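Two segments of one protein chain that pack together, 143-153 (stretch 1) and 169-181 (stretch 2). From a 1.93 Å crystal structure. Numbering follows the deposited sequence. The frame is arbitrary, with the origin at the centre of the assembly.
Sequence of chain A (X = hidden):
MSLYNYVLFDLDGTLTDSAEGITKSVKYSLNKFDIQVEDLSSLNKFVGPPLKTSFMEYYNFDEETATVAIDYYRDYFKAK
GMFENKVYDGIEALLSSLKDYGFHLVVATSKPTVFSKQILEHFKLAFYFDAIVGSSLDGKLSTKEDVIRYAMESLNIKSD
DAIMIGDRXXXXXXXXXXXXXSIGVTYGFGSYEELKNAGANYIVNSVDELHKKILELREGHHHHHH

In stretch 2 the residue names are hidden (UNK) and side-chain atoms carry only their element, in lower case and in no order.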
# COMPACT_ATOMS: atom_id res chain seq x y z
N THR A 143 -0.07 10.94 1.85
CA THR A 143 -0.92 10.23 2.81
C THR A 143 -1.97 9.44 2.04
O THR A 143 -2.33 9.80 0.92
CB THR A 143 -1.62 11.17 3.82
OG1 THR A 143 -2.47 12.09 3.13
CG2 THR A 143 -0.58 11.95 4.64
N LYS A 144 -2.44 8.35 2.64
CA LYS A 144 -3.43 7.49 2.00
C LYS A 144 -4.67 8.28 1.57
O LYS A 144 -5.17 8.10 0.45
CB LYS A 144 -3.81 6.36 2.97
CG LYS A 144 -4.61 5.23 2.35
CD LYS A 144 -3.93 4.61 1.13
CE LYS A 144 -2.49 4.17 1.42
NZ LYS A 144 -2.35 3.28 2.60
N GLU A 145 -5.15 9.15 2.44
CA GLU A 145 -6.32 9.97 2.13
C GLU A 145 -6.08 10.82 0.89
O GLU A 145 -6.92 10.89 0.00
CB GLU A 145 -6.64 10.92 3.29
CG GLU A 145 -7.60 12.03 2.90
CD GLU A 145 -7.74 13.09 3.97
OE1 GLU A 145 -6.70 13.66 4.37
OE2 GLU A 145 -8.88 13.36 4.41
N ASP A 146 -4.92 11.46 0.83
CA ASP A 146 -4.61 12.34 -0.30
C ASP A 146 -4.39 11.62 -1.63
O ASP A 146 -4.75 12.14 -2.68
CB ASP A 146 -3.39 13.22 0.02
CG ASP A 146 -3.62 14.14 1.22
OD1 ASP A 146 -4.79 14.33 1.63
OD2 ASP A 146 -2.61 14.68 1.75
N VAL A 147 -3.81 10.42 -1.59
CA VAL A 147 -3.58 9.70 -2.84
C VAL A 147 -4.88 9.10 -3.37
O VAL A 147 -5.13 9.09 -4.58
CB VAL A 147 -2.52 8.58 -2.64
CG1 VAL A 147 -2.39 7.74 -3.90
CG2 VAL A 147 -1.17 9.22 -2.31
N ILE A 148 -5.73 8.62 -2.46
CA ILE A 148 -7.01 8.06 -2.89
C ILE A 148 -7.84 9.20 -3.51
O ILE A 148 -8.44 9.03 -4.57
CB ILE A 148 -7.77 7.44 -1.69
CG1 ILE A 148 -7.09 6.13 -1.26
CG2 ILE A 148 -9.23 7.20 -2.07
CD1 ILE A 148 -7.62 5.52 0.05
N ARG A 149 -7.85 10.36 -2.85
CA ARG A 149 -8.61 11.51 -3.34
C ARG A 149 -8.14 11.95 -4.72
O ARG A 149 -8.95 12.29 -5.57
CB ARG A 149 -8.49 12.68 -2.35
CG ARG A 149 -9.48 13.81 -2.63
CD ARG A 149 -9.40 14.91 -1.57
NE ARG A 149 -9.53 14.40 -0.21
CZ ARG A 149 -10.63 13.83 0.28
NH1 ARG A 149 -11.70 13.69 -0.49
NH2 ARG A 149 -10.65 13.41 1.54
N TYR A 150 -6.82 11.96 -4.93
CA TYR A 150 -6.27 12.36 -6.22
C TYR A 150 -6.56 11.31 -7.28
O TYR A 150 -6.85 11.64 -8.42
CB TYR A 150 -4.75 12.57 -6.11
CG TYR A 150 -4.11 13.13 -7.37
CD1 TYR A 150 -4.46 14.40 -7.85
CD2 TYR A 150 -3.19 12.39 -8.09
CE1 TYR A 150 -3.89 14.90 -9.03
CE2 TYR A 150 -2.62 12.88 -9.26
CZ TYR A 150 -2.97 14.14 -9.73
OH TYR A 150 -2.39 14.60 -10.90
N ALA A 151 -6.50 10.04 -6.90
CA ALA A 151 -6.78 8.96 -7.84
C ALA A 151 -8.24 9.07 -8.30
O ALA A 151 -8.54 8.96 -9.49
CB ALA A 151 -6.53 7.61 -7.18
N MSE A 152 -9.14 9.28 -7.34
CA MSE A 152 -10.55 9.41 -7.65
C MSE A 152 -10.77 10.64 -8.53
O MSE A 152 -11.48 10.57 -9.54
CB MSE A 152 -11.36 9.49 -6.36
CG MSE A 152 -11.32 8.18 -5.57
SE MSE A 152 -12.32 8.25 -3.92
CE MSE A 152 -14.11 8.15 -4.67
N GLU A 153 -10.16 11.76 -8.17
CA GLU A 153 -10.27 12.98 -8.96
C GLU A 153 -9.75 12.76 -10.38
O GLU A 153 -10.39 13.18 -11.36
CB GLU A 153 -9.48 14.11 -8.30
CG GLU A 153 -10.13 14.65 -7.02
CD GLU A 153 -9.29 15.72 -6.36
OE1 GLU A 153 -8.35 16.21 -7.01
OE2 GLU A 153 -9.58 16.07 -5.20
N UNK A 169 -4.55 0.07 9.12
CA UNK A 169 -5.55 1.02 9.59
C UNK A 169 -5.50 2.29 8.74
O UNK A 169 -6.51 2.96 8.57
c UNK A 169 -3.78 2.54 12.70
o UNK A 169 -4.71 3.16 13.27
o UNK A 169 -2.69 2.26 13.26
c UNK A 169 -3.98 2.12 11.26
c UNK A 169 -5.29 1.38 11.05
N UNK A 170 -4.33 2.60 8.20
CA UNK A 170 -4.14 3.78 7.37
C UNK A 170 -5.02 3.70 6.12
O UNK A 170 -5.52 4.72 5.63
o UNK A 170 0.68 3.94 11.57
c UNK A 170 -2.67 3.90 6.97
c UNK A 170 -0.92 5.03 10.16
c UNK A 170 -0.11 2.83 9.60
c UNK A 170 -1.75 3.92 8.16
c UNK A 170 -1.73 5.01 9.03
c UNK A 170 -0.11 3.93 10.44
c UNK A 170 -0.93 2.83 8.46
N UNK A 171 -5.19 2.48 5.61
CA UNK A 171 -6.02 2.28 4.44
C UNK A 171 -7.48 2.51 4.78
O UNK A 171 -8.22 3.12 4.01
c UNK A 171 -4.41 0.67 3.38
o UNK A 171 -3.68 -0.20 3.89
c UNK A 171 -5.81 0.87 3.91
o UNK A 171 -4.04 1.41 2.45
N UNK A 172 -7.90 2.03 5.95
CA UNK A 172 -9.28 2.21 6.40
C UNK A 172 -9.57 3.69 6.61
O UNK A 172 -10.58 4.20 6.14
c UNK A 172 -9.55 1.44 7.72
c UNK A 172 -11.00 1.59 8.13
c UNK A 172 -9.21 -0.04 7.54
N UNK A 173 -8.67 4.37 7.31
CA UNK A 173 -8.82 5.79 7.58
C UNK A 173 -8.85 6.58 6.27
O UNK A 173 -9.68 7.48 6.10
c UNK A 173 -7.66 6.29 8.49
c UNK A 173 -7.68 5.53 9.82
c UNK A 173 -7.77 7.79 8.73
c UNK A 173 -6.44 5.69 10.67
N UNK A 174 -7.95 6.24 5.35
CA UNK A 174 -7.90 6.93 4.07
C UNK A 174 -9.18 6.72 3.27
O UNK A 174 -9.64 7.62 2.57
N UNK A 175 -9.74 5.52 3.37
CA UNK A 175 -10.98 5.19 2.67
C UNK A 175 -12.14 5.96 3.28
O UNK A 175 -12.93 6.59 2.58
c UNK A 175 -11.25 3.69 2.75
N UNK A 176 -12.24 5.91 4.60
CA UNK A 176 -13.30 6.62 5.31
C UNK A 176 -13.29 8.09 4.93
O UNK A 176 -14.34 8.67 4.64
c UNK A 176 -13.29 5.02 7.36
c UNK A 176 -12.87 4.95 8.83
c UNK A 176 -14.74 4.58 7.19
c UNK A 176 -13.13 6.46 6.82
N UNK A 177 -12.11 8.70 4.94
CA UNK A 177 -11.97 10.12 4.61
C UNK A 177 -12.38 10.49 3.19
O UNK A 177 -12.54 11.67 2.87
c UNK A 177 -8.85 11.25 6.61
n UNK A 177 -7.40 12.18 8.40
c UNK A 177 -8.65 11.43 8.10
c UNK A 177 -10.52 10.57 4.86
c UNK A 177 -10.15 10.53 6.33
N UNK A 178 -12.55 9.48 2.35
CA UNK A 178 -12.96 9.68 0.96
C UNK A 178 -14.35 9.07 0.76
O UNK A 178 -14.81 8.89 -0.36
o UNK A 178 -10.85 10.88 -1.02
c UNK A 178 -11.96 9.03 0.01
c UNK A 178 -10.76 9.91 -0.26
n UNK A 178 -9.63 9.59 0.37
N UNK A 179 -15.01 8.75 1.87
CA UNK A 179 -16.34 8.16 1.83
C UNK A 179 -16.42 6.86 1.05
O UNK A 179 -17.41 6.60 0.36
o UNK A 179 -17.80 10.15 3.39
n UNK A 179 -17.40 11.55 1.67
c UNK A 179 -17.34 9.17 1.27
c UNK A 179 -17.53 10.34 2.20
N UNK A 180 -15.39 6.04 1.18
CA UNK A 180 -15.36 4.77 0.50
C UNK A 180 -15.40 3.61 1.47
O UNK A 180 -14.79 3.66 2.54
c UNK A 180 -14.89 5.35 -2.56
c UNK A 180 -14.08 4.62 -0.32
c UNK A 180 -13.79 5.51 -1.52
c UNK A 180 -12.43 5.09 -2.10
N UNK A 181 -16.14 2.55 1.12
CA UNK A 181 -16.17 1.41 2.03
C UNK A 181 -14.79 0.78 1.86
O UNK A 181 -14.14 0.97 0.83
c UNK A 181 -17.23 0.84 -0.00
c UNK A 181 -17.03 2.34 -0.04
c UNK A 181 -17.28 0.54 1.46

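Position 169 carries three carbons in a row, the last bearing two oxygens, and lies beyond the reach of stretch 1; the carboxylate on a three-carbon chain makes it Glu169. At 170 one carbon leads to a six-membered carbon ring bearing a single oxygen, which defines Tyr170. Its ring leads away from stretch 1, and the contact falls to its backbone, where Tyr170 O lies 3.4 Å from Lys144 CG.

Position 171 has two carbons, the second carrying two oxygens, one of them 2.5 Å from Lys144 NZ. A carboxylate on so short a chain is Asp171. The pair forms a salt bridge that is also a hydrogen bond, and the three successive p rotamers of Lys144 from chi2 to chi4 curl its chain to bring the amine there.

At 172 a single carbon bears two more, the fork of Val172, which points away from stretch 1. Position 173 has four carbons forked at the first, with one arm two carbons long: Ile173, whose end also leads away.

Position 174 has no side-chain atoms and is Gly174. Its CA is 3.9 Å from both Glu145 N and Glu145 CA, and an ideal CB here would point toward stretch 1 and fall 2.6 Å from Lys144 CG, a clash. The bare backbone therefore permits the close approach. One carbon at 175 gives Ala175; it points away, while Ala175 N lies 3.9 Å from Ile148 CD1. Four carbons forked at the second mark 176 as Leu176, exposed and out of reach.

At 177 four carbons run in a row to a terminal nitrogen, an extended Lys177. Its CD lies 3.0 Å from Glu145 OE2, but the charges stay apart, with NZ 4.3 Å from Glu145 OE1. Its carbonyl does more: Arg149 NH2 donates to Lys177 O at 2.9 Å, approaching near the guanidinium plane.

Position 178 shows two carbons, the second carrying one oxygen and one nitrogen, the amide of Asn178. Its ND2 donates to Glu145 O and to Gly174 O, each at 3.0 Å, so one amide group ties the two backbones together. Its OD1 sits over a face of the Arg149 guanidinium, 3.0 Å from NH1, at an angle too poor for a hydrogen bond. The same amide composition at 179 gives Asn179, which makes no contact and closes a type I turn begun at Leu176.

Position 180 has four carbons forked at the second: Leu180, with CD1 3.8 Å from Ile148 CG2 and CD2 3.6 Å from Met152 CE. Three carbons closing onto the backbone nitrogen identify Pro181, out of reach.

The helices cross at -49° with axes 8.0 Å apart at closest approach, close packing that Gly174 accommodates beside Glu145. The Lys144–Asp171 salt bridge fastens one end of the contact. Farther along, Asn178 and Arg149 bind carbonyls across it, while Leu180 packs against Ile148 and the selenomethionine Met152.

Stretch 2 (169-181) EYDVIGALKNNLP
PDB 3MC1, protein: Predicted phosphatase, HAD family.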